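Local atomic coordinates of neurotoxin (Clostridium botulinum, PDB entry 2QN0), a protein that cleaves SNARE proteins of the neuronal membrane-fusion machinery, acting as the zinc-dependent light-chain protease of botulinum neurotoxin type C1. Residues F37-T40 with G41-V45; T159-R162 with E163-D167; V348-Y351 with N352-Q356. One frame throughout, in Å; residues are numbered along the deposited sequence.

Contact 1 of 3, residues F37-T40 with G41-V45; sequences FRIT and GNIWV
Ile39 and Thr40 both stand opposite the single residue Ile43, a classic beta bulge that shifts the hairpin's register by one residue just before its turn. Ile39 N still reaches Ile43 O at 2.9 Å, though through a bent bond (135° at the hydrogen), and Ile43 N closes a type II' turn onto Thr40 O at 3.0 Å. Before the bulge, Phe37 and Val45 form a regular antiparallel hydrogen-bonded pair, and Arg38 and Trp44 a non-hydrogen-bonded one. Arg38 CB sits squarely over the Trp44 six-membered ring, 3.7 Å from its centroid, in a CH-pi contact. A bend at chi3 (-60°) then folds the arginine back, bringing CZ to within 3.4 Å of Trp44 CZ2. The guanidinium thus has this ring atom over one face, although the two planes are 54° apart. Its NH1 donates to Gly41 O at 2.8 Å from above the carbonyl plane, while NE and NH2 are taken by Asn18 and Lys17, fixing the group's rotation. Ile39 CD1 packs on Ile43 CG2 (3.9 Å), in apolar surroundings that include helix 80-97. Together these features mark a bulged beta hairpin with a two-residue turn, within the mixed sheet of the protease.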
ATOM      1  N   PHE A  37      -2.191   9.406  12.681  1.00 16.91           N
ATOM      2  CA  PHE A  37      -1.133  10.385  12.436  1.00 16.02           C
ATOM      3  C   PHE A  37      -0.940  10.624  10.938  1.00 16.19           C
ATOM      4  O   PHE A  37      -0.888   9.674  10.157  1.00 16.01           O
ATOM      5  CB  PHE A  37       0.177   9.869  13.030  1.00 15.91           C
ATOM      6  CG  PHE A  37       0.059   9.436  14.466  1.00 16.81           C
ATOM      7  CD1 PHE A  37       0.475  10.276  15.496  1.00 18.42           C
ATOM      8  CD2 PHE A  37      -0.504   8.206  14.787  1.00 15.99           C
ATOM      9  CE1 PHE A  37       0.329   9.893  16.831  1.00 17.49           C
ATOM     10  CE2 PHE A  37      -0.657   7.812  16.117  1.00 19.73           C
ATOM     11  CZ  PHE A  37      -0.238   8.664  17.143  1.00 18.43           C
ATOM     12  N   ARG A  38      -0.819  11.887  10.544  1.00 15.51           N
ATOM     13  CA  ARG A  38      -0.635  12.225   9.131  1.00 15.08           C
ATOM     14  C   ARG A  38       0.844  12.162   8.752  1.00 17.51           C
ATOM     15  O   ARG A  38       1.643  12.990   9.196  1.00 18.60           O
ATOM     16  CB  ARG A  38      -1.185  13.632   8.845  1.00 16.35           C
ATOM     17  CG  ARG A  38      -1.222  14.011   7.357  1.00 16.21           C
ATOM     18  CD  ARG A  38      -1.238  15.535   7.158  1.00 16.95           C
ATOM     19  NE  ARG A  38      -2.398  16.186   7.768  1.00 16.80           N
ATOM     20  CZ  ARG A  38      -3.592  16.306   7.190  1.00 19.86           C
ATOM     21  NH1 ARG A  38      -3.799  15.819   5.974  1.00 18.78           N
ATOM     22  NH2 ARG A  38      -4.579  16.922   7.831  1.00 17.62           N
ATOM     23  N   ILE A  39       1.211  11.174   7.939  1.00 15.99           N
ATOM     24  CA  ILE A  39       2.596  11.025   7.499  1.00 17.25           C
ATOM     25  C   ILE A  39       2.950  12.231   6.633  1.00 17.52           C
ATOM     26  O   ILE A  39       3.962  12.898   6.847  1.00 16.71           O
ATOM     27  CB  ILE A  39       2.782   9.719   6.681  1.00 17.62           C
ATOM     28  CG1 ILE A  39       2.465   8.512   7.567  1.00 21.67           C
ATOM     29  CG2 ILE A  39       4.204   9.640   6.131  1.00 19.64           C
ATOM     30  CD1 ILE A  39       2.590   7.170   6.865  1.00 22.72           C
ATOM     31  N   THR A  40       2.102  12.495   5.646  1.00 16.34           N
ATOM     32  CA  THR A  40       2.268  13.638   4.758  1.00 17.41           C
ATOM     33  C   THR A  40       1.035  13.717   3.868  1.00 16.45           C
ATOM     34  O   THR A  40       0.490  12.694   3.462  1.00 16.03           O
ATOM     35  CB  THR A  40       3.543  13.524   3.887  1.00 19.00           C
ATOM     36  OG1 THR A  40       3.710  14.732   3.133  1.00 20.60           O
ATOM     37  CG2 THR A  40       3.451  12.346   2.929  1.00 18.31           C
ATOM     38  N   GLY A  41       0.575  14.931   3.589  1.00 15.86           N
ATOM     39  CA  GLY A  41      -0.599  15.085   2.750  1.00 14.65           C
ATOM     40  C   GLY A  41      -1.773  14.216   3.169  1.00 16.81           C
ATOM     41  O   GLY A  41      -2.182  14.216   4.333  1.00 16.86           O
ATOM     42  N   ASN A  42      -2.305  13.451   2.219  1.00 14.17           N
ATOM     43  CA  ASN A  42      -3.457  12.604   2.485  1.00 15.77           C
ATOM     44  C   ASN A  42      -3.122  11.158   2.853  1.00 16.34           C
ATOM     45  O   ASN A  42      -3.953  10.266   2.701  1.00 15.47           O
ATOM     46  CB  ASN A  42      -4.397  12.644   1.278  1.00 18.62           C
ATOM     47  CG  ASN A  42      -4.862  14.058   0.948  1.00 19.12           C
ATOM     48  OD1 ASN A  42      -4.928  14.446  -0.218  1.00 21.46           O
ATOM     49  ND2 ASN A  42      -5.192  14.830   1.979  1.00 16.71           N
ATOM     50  N   ILE A  43      -1.904  10.929   3.332  1.00 14.59           N
ATOM     51  CA  ILE A  43      -1.494   9.593   3.759  1.00 13.02           C
ATOM     52  C   ILE A  43      -1.461   9.592   5.288  1.00 15.01           C
ATOM     53  O   ILE A  43      -0.718  10.361   5.899  1.00 16.00           O
ATOM     54  CB  ILE A  43      -0.086   9.226   3.260  1.00 13.87           C
ATOM     55  CG1 ILE A  43      -0.050   9.208   1.728  1.00 13.99           C
ATOM     56  CG2 ILE A  43       0.305   7.847   3.808  1.00 14.80           C
ATOM     57  CD1 ILE A  43       1.336   8.933   1.159  1.00 14.20           C
ATOM     58  N   TRP A  44      -2.267   8.727   5.894  1.00 14.07           N
ATOM     59  CA  TRP A  44      -2.343   8.622   7.347  1.00 14.43           C
ATOM     60  C   TRP A  44      -1.930   7.242   7.825  1.00 16.35           C
ATOM     61  O   TRP A  44      -1.955   6.275   7.066  1.00 16.33           O
ATOM     62  CB  TRP A  44      -3.775   8.872   7.824  1.00 15.03           C
ATOM     63  CG  TRP A  44      -4.253  10.272   7.633  1.00 15.94           C
ATOM     64  CD1 TRP A  44      -4.633  10.865   6.462  1.00 16.55           C
ATOM     65  CD2 TRP A  44      -4.384  11.266   8.652  1.00 16.62           C
ATOM     66  NE1 TRP A  44      -4.994  12.175   6.690  1.00 16.83           N
ATOM     67  CE2 TRP A  44      -4.848  12.446   8.027  1.00 17.11           C
ATOM     68  CE3 TRP A  44      -4.152  11.276  10.036  1.00 16.54           C
ATOM     69  CZ2 TRP A  44      -5.086  13.628   8.739  1.00 17.99           C
ATOM     70  CZ3 TRP A  44      -4.388  12.455  10.746  1.00 16.50           C
ATOM     71  CH2 TRP A  44      -4.851  13.613  10.094  1.00 18.13           C
ATOM     72  N   VAL A  45      -1.546   7.155   9.094  1.00 14.45           N
ATOM     73  CA  VAL A  45      -1.184   5.877   9.676  1.00 15.50           C
ATOM     74  C   VAL A  45      -1.890   5.700  11.017  1.00 16.50           C
ATOM     75  O   VAL A  45      -1.920   6.616  11.841  1.00 16.51           O
ATOM     76  CB  VAL A  45       0.347   5.742   9.885  1.00 17.09           C
ATOM     77  CG1 VAL A  45       0.867   6.872  10.751  1.00 19.33           C
ATOM     78  CG2 VAL A  45       0.663   4.391  10.531  1.00 16.22           C
TER

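Contact 2 of 3, residues T159-R162 with E163-D167; sequences TGPR and ENIID
Pro161 and Ile165 pack obliquely against each other where the loop after strand 156-159 doubles back into a type I beta turn, Asn164 to Asp167, that has Ile165 as its second residue and also carries an Asx turn. The proline presents CB to the backbone of Ile165, 3.8 Å from its CA, and its CG to the isoleucine CG2 branch at 4.2 Å. With Ile165 CG1 anti to the carbonyl carbon (chi1 -66°), its two gamma branches divide the pyrrolidine ring between them, CG1 lying near CB and CG2 near CG.

The neighbouring charged pair meets differently. Arg162 runs out extended from CG to NE, whereas Glu163 bends at chi2 (80°) and turns its carboxylate back, leaving OE1 3.5 Å from Arg162 CB. The carboxylate therefore lies against the root of the arginine and makes no salt bridge with the guanidinium; Arg162 NE and Glu163 OE1 are 6.0 Å apart. Glu163 OE2 is held instead by Ser51 and Asn53, and Arg49 binds the carbonyl oxygens of Pro161 and Arg162. Glu163 N is buried with no partner.

In the Asx turn, Asn164 OD1 accepts from Ile166 N at 3.1 Å, the donor standing well above the amide plane; the same OD1 also accepts from the backbone of Tyr71. Asp167 N closes the type I turn onto Asn164 O. In the crook of the loop a water accepts from Arg162 N at 2.8 Å and lies 2.8 Å from Asn164 O.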
ATOM      1  N   THR A 159      -2.139   0.735   8.297  1.00 15.86           N
ATOM      2  CA  THR A 159      -2.443   0.189   9.618  1.00 17.00           C
ATOM      3  C   THR A 159      -1.497  -0.963   9.895  1.00 16.50           C
ATOM      4  O   THR A 159      -0.720  -1.368   9.026  1.00 15.45           O
ATOM      5  CB  THR A 159      -3.873  -0.398   9.711  1.00 18.68           C
ATOM      6  OG1 THR A 159      -3.923  -1.651   9.014  1.00 19.31           O
ATOM      7  CG2 THR A 159      -4.890   0.552   9.108  1.00 19.32           C
ATOM      8  N   GLY A 160      -1.569  -1.482  11.115  1.00 16.21           N
ATOM      9  CA  GLY A 160      -0.753  -2.619  11.477  1.00 15.72           C
ATOM     10  C   GLY A 160      -1.354  -3.830  10.784  1.00 16.96           C
ATOM     11  O   GLY A 160      -2.416  -3.724  10.161  1.00 16.96           O
ATOM     12  N   PRO A 161      -0.719  -5.002  10.895  1.00 17.01           N
ATOM     13  CA  PRO A 161      -1.186  -6.242  10.269  1.00 18.38           C
ATOM     14  C   PRO A 161      -2.565  -6.723  10.690  1.00 18.29           C
ATOM     15  O   PRO A 161      -3.093  -6.340  11.738  1.00 17.92           O
ATOM     16  CB  PRO A 161      -0.118  -7.263  10.668  1.00 18.24           C
ATOM     17  CG  PRO A 161       1.086  -6.434  10.952  1.00 19.33           C
ATOM     18  CD  PRO A 161       0.514  -5.241  11.661  1.00 17.48           C
ATOM     19  N   ARG A 162      -3.140  -7.577   9.853  1.00 16.94           N
ATOM     20  CA  ARG A 162      -4.427  -8.181  10.147  1.00 19.05           C
ATOM     21  C   ARG A 162      -4.057  -9.452  10.912  1.00 19.70           C
ATOM     22  O   ARG A 162      -3.022  -9.486  11.582  1.00 20.80           O
ATOM     23  CB  ARG A 162      -5.171  -8.529   8.858  1.00 17.97           C
ATOM     24  CG  ARG A 162      -5.490  -7.322   7.973  1.00 19.58           C
ATOM     25  CD  ARG A 162      -6.568  -7.684   6.963  1.00 21.47           C
ATOM     26  NE  ARG A 162      -6.860  -6.616   6.007  1.00 23.86           N
ATOM     27  CZ  ARG A 162      -7.905  -6.633   5.183  1.00 24.32           C
ATOM     28  NH1 ARG A 162      -8.750  -7.657   5.204  1.00 26.24           N
ATOM     29  NH2 ARG A 162      -8.107  -5.636   4.334  1.00 24.16           N
ATOM     30  N   GLU A 163      -4.873 -10.497  10.801  1.00 20.48           N
ATOM     31  CA  GLU A 163      -4.597 -11.747  11.508  1.00 22.50           C
ATOM     32  C   GLU A 163      -3.208 -12.329  11.230  1.00 22.65           C
ATOM     33  O   GLU A 163      -2.452 -12.609  12.164  1.00 23.35           O
ATOM     34  CB  GLU A 163      -5.673 -12.793  11.185  1.00 23.44           C
ATOM     35  CG  GLU A 163      -7.037 -12.525  11.828  1.00 25.24           C
ATOM     36  CD  GLU A 163      -7.868 -11.483  11.091  1.00 26.27           C
ATOM     37  OE1 GLU A 163      -7.382 -10.915  10.090  1.00 27.87           O
ATOM     38  OE2 GLU A 163      -9.020 -11.234  11.513  1.00 26.10           O
ATOM     39  N   ASN A 164      -2.872 -12.513   9.956  1.00 21.63           N
ATOM     40  CA  ASN A 164      -1.567 -13.061   9.582  1.00 20.98           C
ATOM     41  C   ASN A 164      -0.562 -11.920   9.438  1.00 22.25           C
ATOM     42  O   ASN A 164      -0.612 -11.148   8.481  1.00 20.22           O
ATOM     43  CB  ASN A 164      -1.675 -13.838   8.263  1.00 22.34           C
ATOM     44  CG  ASN A 164      -0.390 -14.559   7.901  1.00 21.56           C
ATOM     45  OD1 ASN A 164       0.651 -14.343   8.518  1.00 21.57           O
ATOM     46  ND2 ASN A 164      -0.455 -15.416   6.883  1.00 21.74           N
ATOM     47  N   ILE A 165       0.358 -11.825  10.393  1.00 21.13           N
ATOM     48  CA  ILE A 165       1.356 -10.767  10.409  1.00 21.35           C
ATOM     49  C   ILE A 165       2.293 -10.721   9.204  1.00 21.68           C
ATOM     50  O   ILE A 165       2.788  -9.653   8.850  1.00 22.89           O
ATOM     51  CB  ILE A 165       2.176 -10.832  11.724  1.00 20.68           C
ATOM     52  CG1 ILE A 165       1.247 -10.518  12.903  1.00 21.57           C
ATOM     53  CG2 ILE A 165       3.339  -9.850  11.690  1.00 20.49           C
ATOM     54  CD1 ILE A 165       1.893 -10.672  14.273  1.00 23.48           C
ATOM     55  N   ILE A 166       2.534 -11.858   8.559  1.00 20.55           N
ATOM     56  CA  ILE A 166       3.427 -11.843   7.405  1.00 20.43           C
ATOM     57  C   ILE A 166       2.711 -11.896   6.061  1.00 21.53           C
ATOM     58  O   ILE A 166       3.276 -12.341   5.061  1.00 21.19           O
ATOM     59  CB  ILE A 166       4.477 -12.977   7.474  1.00 20.84           C
ATOM     60  CG1 ILE A 166       3.793 -14.334   7.633  1.00 21.06           C
ATOM     61  CG2 ILE A 166       5.439 -12.709   8.622  1.00 22.98           C
ATOM     62  CD1 ILE A 166       4.758 -15.511   7.598  1.00 23.46           C
ATOM     63  N   ASP A 167       1.466 -11.430   6.039  1.00 20.06           N
ATOM     64  CA  ASP A 167       0.683 -11.390   4.805  1.00 20.01           C
ATOM     65  C   ASP A 167       0.139  -9.973   4.614  1.00 18.79           C
ATOM     66  O   ASP A 167      -1.053  -9.724   4.780  1.00 19.79           O
ATOM     67  CB  ASP A 167      -0.466 -12.403   4.859  1.00 21.97           C
ATOM     68  CG  ASP A 167      -1.227 -12.496   3.544  1.00 24.51           C
ATOM     69  OD1 ASP A 167      -0.623 -12.221   2.486  1.00 25.51           O
ATOM     70  OD2 ASP A 167      -2.422 -12.860   3.563  1.00 26.80           O
TER
HETATM   71  O   HOH W   1      -1.662  -8.623   7.701  1.00 28.16           O

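Contact 3 of 3, residues V348-Y351 with N352-Q356; sequences VELY and NELTQ
Tyr351 O takes two hydrogen bonds from Thr355: its backbone N at 3.1 Å and its hydroxyl OG1 at 2.8 Å, arriving from opposite faces of the carbonyl plane. The hydroxyl can do so because OG1 sits between the backbone N and the carbonyl carbon (chi1 58°), turned back along the helix. Three further main-chain bonds of the i to i+4 kind run across the contact, from Asn352, Glu353 and Leu354 to Val348, Glu349 and Leu350; the Leu354 N bond to Leu350 O is nearly straight (172°). A water adds a bridge, donating to both Glu349 O and Asn352 OD1.

Nonpolar contacts follow the same spacing. Thr355 CG2 lies over one face of the Tyr351 ring, 4.2 Å from its centroid and displaced toward the rim, a CH-pi contact. Leu350 CG meets Leu354 CD1 at 3.9 Å, the two leucines forming an apolar strip along one side of the helix.

The charged pair Glu349 and Glu353 lie side by side and point the same way, with their OE2 atoms 4.4 Å apart. Any repulsion is probably eased by salt bridges from Glu353 to Arg109 and Arg331.

All of this belongs to helix 344-357, which widens into a pi-type turn at 353-356. Val348, Leu350 and Tyr351 pack on helix 283-304, while Leu354 touches Tyr239 and Ile241 in the loop following helix 223-238.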
ATOM      1  N   VAL A 348      -1.891   6.674 -22.271  1.00 23.18           N
ATOM      2  CA  VAL A 348      -0.981   5.551 -22.434  1.00 23.14           C
ATOM      3  C   VAL A 348       0.276   5.722 -21.589  1.00 23.06           C
ATOM      4  O   VAL A 348       0.751   4.768 -20.969  1.00 23.00           O
ATOM      5  CB  VAL A 348      -0.580   5.376 -23.918  1.00 26.14           C
ATOM      6  CG1 VAL A 348       0.562   4.380 -24.043  1.00 28.08           C
ATOM      7  CG2 VAL A 348      -1.782   4.890 -24.710  1.00 25.63           C
ATOM      8  N   GLU A 349       0.808   6.939 -21.566  1.00 22.18           N
ATOM      9  CA  GLU A 349       2.009   7.231 -20.797  1.00 23.49           C
ATOM     10  C   GLU A 349       1.747   7.046 -19.304  1.00 22.40           C
ATOM     11  O   GLU A 349       2.552   6.444 -18.592  1.00 20.24           O
ATOM     12  CB  GLU A 349       2.474   8.664 -21.076  1.00 26.62           C
ATOM     13  CG  GLU A 349       3.650   9.115 -20.225  1.00 31.95           C
ATOM     14  CD  GLU A 349       4.078  10.539 -20.530  1.00 35.50           C
ATOM     15  OE1 GLU A 349       3.204  11.432 -20.550  1.00 37.59           O
ATOM     16  OE2 GLU A 349       5.287  10.766 -20.743  1.00 38.92           O
ATOM     17  N   LEU A 350       0.614   7.562 -18.836  1.00 21.20           N
ATOM     18  CA  LEU A 350       0.244   7.441 -17.430  1.00 19.68           C
ATOM     19  C   LEU A 350       0.034   5.979 -17.049  1.00 20.22           C
ATOM     20  O   LEU A 350       0.564   5.501 -16.038  1.00 17.84           O
ATOM     21  CB  LEU A 350      -1.039   8.228 -17.153  1.00 19.53           C
ATOM     22  CG  LEU A 350      -1.631   8.091 -15.745  1.00 18.64           C
ATOM     23  CD1 LEU A 350      -0.612   8.573 -14.714  1.00 20.08           C
ATOM     24  CD2 LEU A 350      -2.916   8.907 -15.648  1.00 19.22           C
ATOM     25  N   TYR A 351      -0.738   5.262 -17.862  1.00 17.44           N
ATOM     26  CA  TYR A 351      -1.008   3.862 -17.579  1.00 19.27           C
ATOM     27  C   TYR A 351       0.290   3.067 -17.496  1.00 17.86           C
ATOM     28  O   TYR A 351       0.437   2.204 -16.632  1.00 17.87           O
ATOM     29  CB  TYR A 351      -1.912   3.255 -18.657  1.00 17.63           C
ATOM     30  CG  TYR A 351      -2.499   1.918 -18.266  1.00 17.13           C
ATOM     31  CD1 TYR A 351      -3.664   1.842 -17.504  1.00 15.53           C
ATOM     32  CD2 TYR A 351      -1.881   0.724 -18.643  1.00 16.18           C
ATOM     33  CE1 TYR A 351      -4.204   0.612 -17.128  1.00 16.97           C
ATOM     34  CE2 TYR A 351      -2.410  -0.510 -18.271  1.00 16.34           C
ATOM     35  CZ  TYR A 351      -3.567  -0.560 -17.516  1.00 16.91           C
ATOM     36  OH  TYR A 351      -4.091  -1.778 -17.143  1.00 19.34           O
ATOM     37  N   ASN A 352       1.230   3.354 -18.393  1.00 18.87           N
ATOM     38  CA  ASN A 352       2.505   2.647 -18.394  1.00 20.46           C
ATOM     39  C   ASN A 352       3.283   2.938 -17.116  1.00 21.33           C
ATOM     40  O   ASN A 352       3.882   2.040 -16.528  1.00 20.71           O
ATOM     41  CB  ASN A 352       3.345   3.041 -19.607  1.00 22.25           C
ATOM     42  CG  ASN A 352       4.654   2.282 -19.668  1.00 24.50           C
ATOM     43  OD1 ASN A 352       5.721   2.839 -19.419  1.00 26.19           O
ATOM     44  ND2 ASN A 352       4.574   0.995 -19.982  1.00 24.25           N
ATOM     45  N   GLU A 353       3.276   4.197 -16.691  1.00 19.84           N
ATOM     46  CA  GLU A 353       3.967   4.580 -15.462  1.00 20.54           C
ATOM     47  C   GLU A 353       3.424   3.797 -14.274  1.00 18.60           C
ATOM     48  O   GLU A 353       4.175   3.194 -13.508  1.00 18.45           O
ATOM     49  CB  GLU A 353       3.770   6.069 -15.179  1.00 22.63           C
ATOM     50  CG  GLU A 353       4.688   7.002 -15.936  1.00 28.17           C
ATOM     51  CD  GLU A 353       4.333   8.455 -15.701  1.00 30.97           C
ATOM     52  OE1 GLU A 353       3.932   8.789 -14.563  1.00 30.40           O
ATOM     53  OE2 GLU A 353       4.461   9.261 -16.646  1.00 33.07           O
ATOM     54  N   LEU A 354       2.104   3.820 -14.129  1.00 16.85           N
ATOM     55  CA  LEU A 354       1.426   3.158 -13.019  1.00 17.19           C
ATOM     56  C   LEU A 354       1.556   1.643 -12.953  1.00 18.59           C
ATOM     57  O   LEU A 354       1.499   1.067 -11.867  1.00 17.74           O
ATOM     58  CB  LEU A 354      -0.063   3.519 -13.040  1.00 16.21           C
ATOM     59  CG  LEU A 354      -0.389   5.008 -12.927  1.00 17.61           C
ATOM     60  CD1 LEU A 354      -1.884   5.214 -13.077  1.00 16.78           C
ATOM     61  CD2 LEU A 354       0.097   5.534 -11.573  1.00 19.02           C
ATOM     62  N   THR A 355       1.740   0.998 -14.103  1.00 17.66           N
ATOM     63  CA  THR A 355       1.824  -0.458 -14.143  1.00 18.29           C
ATOM     64  C   THR A 355       3.184  -1.065 -14.455  1.00 18.55           C
ATOM     65  O   THR A 355       3.411  -2.243 -14.170  1.00 19.56           O
ATOM     66  CB  THR A 355       0.823  -1.032 -15.170  1.00 18.78           C
ATOM     67  OG1 THR A 355       1.101  -0.479 -16.463  1.00 17.13           O
ATOM     68  CG2 THR A 355      -0.604  -0.696 -14.771  1.00 18.61           C
ATOM     69  N   GLN A 356       4.088  -0.284 -15.036  1.00 19.85           N
ATOM     70  CA  GLN A 356       5.395  -0.818 -15.385  1.00 21.03           C
ATOM     71  C   GLN A 356       6.617  -0.072 -14.864  1.00 20.55           C
ATOM     72  O   GLN A 356       7.718  -0.618 -14.882  1.00 21.08           O
ATOM     73  CB  GLN A 356       5.479  -0.990 -16.907  1.00 23.70           C
ATOM     74  CG  GLN A 356       4.469  -2.007 -17.420  1.00 27.21           C
ATOM     75  CD  GLN A 356       4.709  -2.423 -18.855  1.00 29.78           C
ATOM     76  OE1 GLN A 356       5.850  -2.533 -19.299  1.00 32.80           O
ATOM     77  NE2 GLN A 356       3.630  -2.680 -19.584  1.00 29.63           N
TER
HETATM   78  O   HOH W   2       5.315   5.906 -19.239  1.00 35.23           O

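Overall arrangement
From the N terminus, contact 1 comes first and closes the tight turn between strands 34-38 and 43-46. Contact 2 follows in the loop that leaves strand 156-159, the parallel neighbour of 43-46 in the mixed sheet, on the way to strand 169-171; its nearest atoms are about 5 Å from those of contact 1. Contact 3 lies much later, within helix 344-357, on the opposite side of the chain's centre from contact 2. The three lie in series, neither nesting nor crossing. Contact 1 belongs to the sheet itself, contact 2 to a loop joining two of its strands, and contact 3 to a helix that packs on helix 283-304. The side chains of Arg162 and Thr355 are about 12 and 13 Å from the zinc ion.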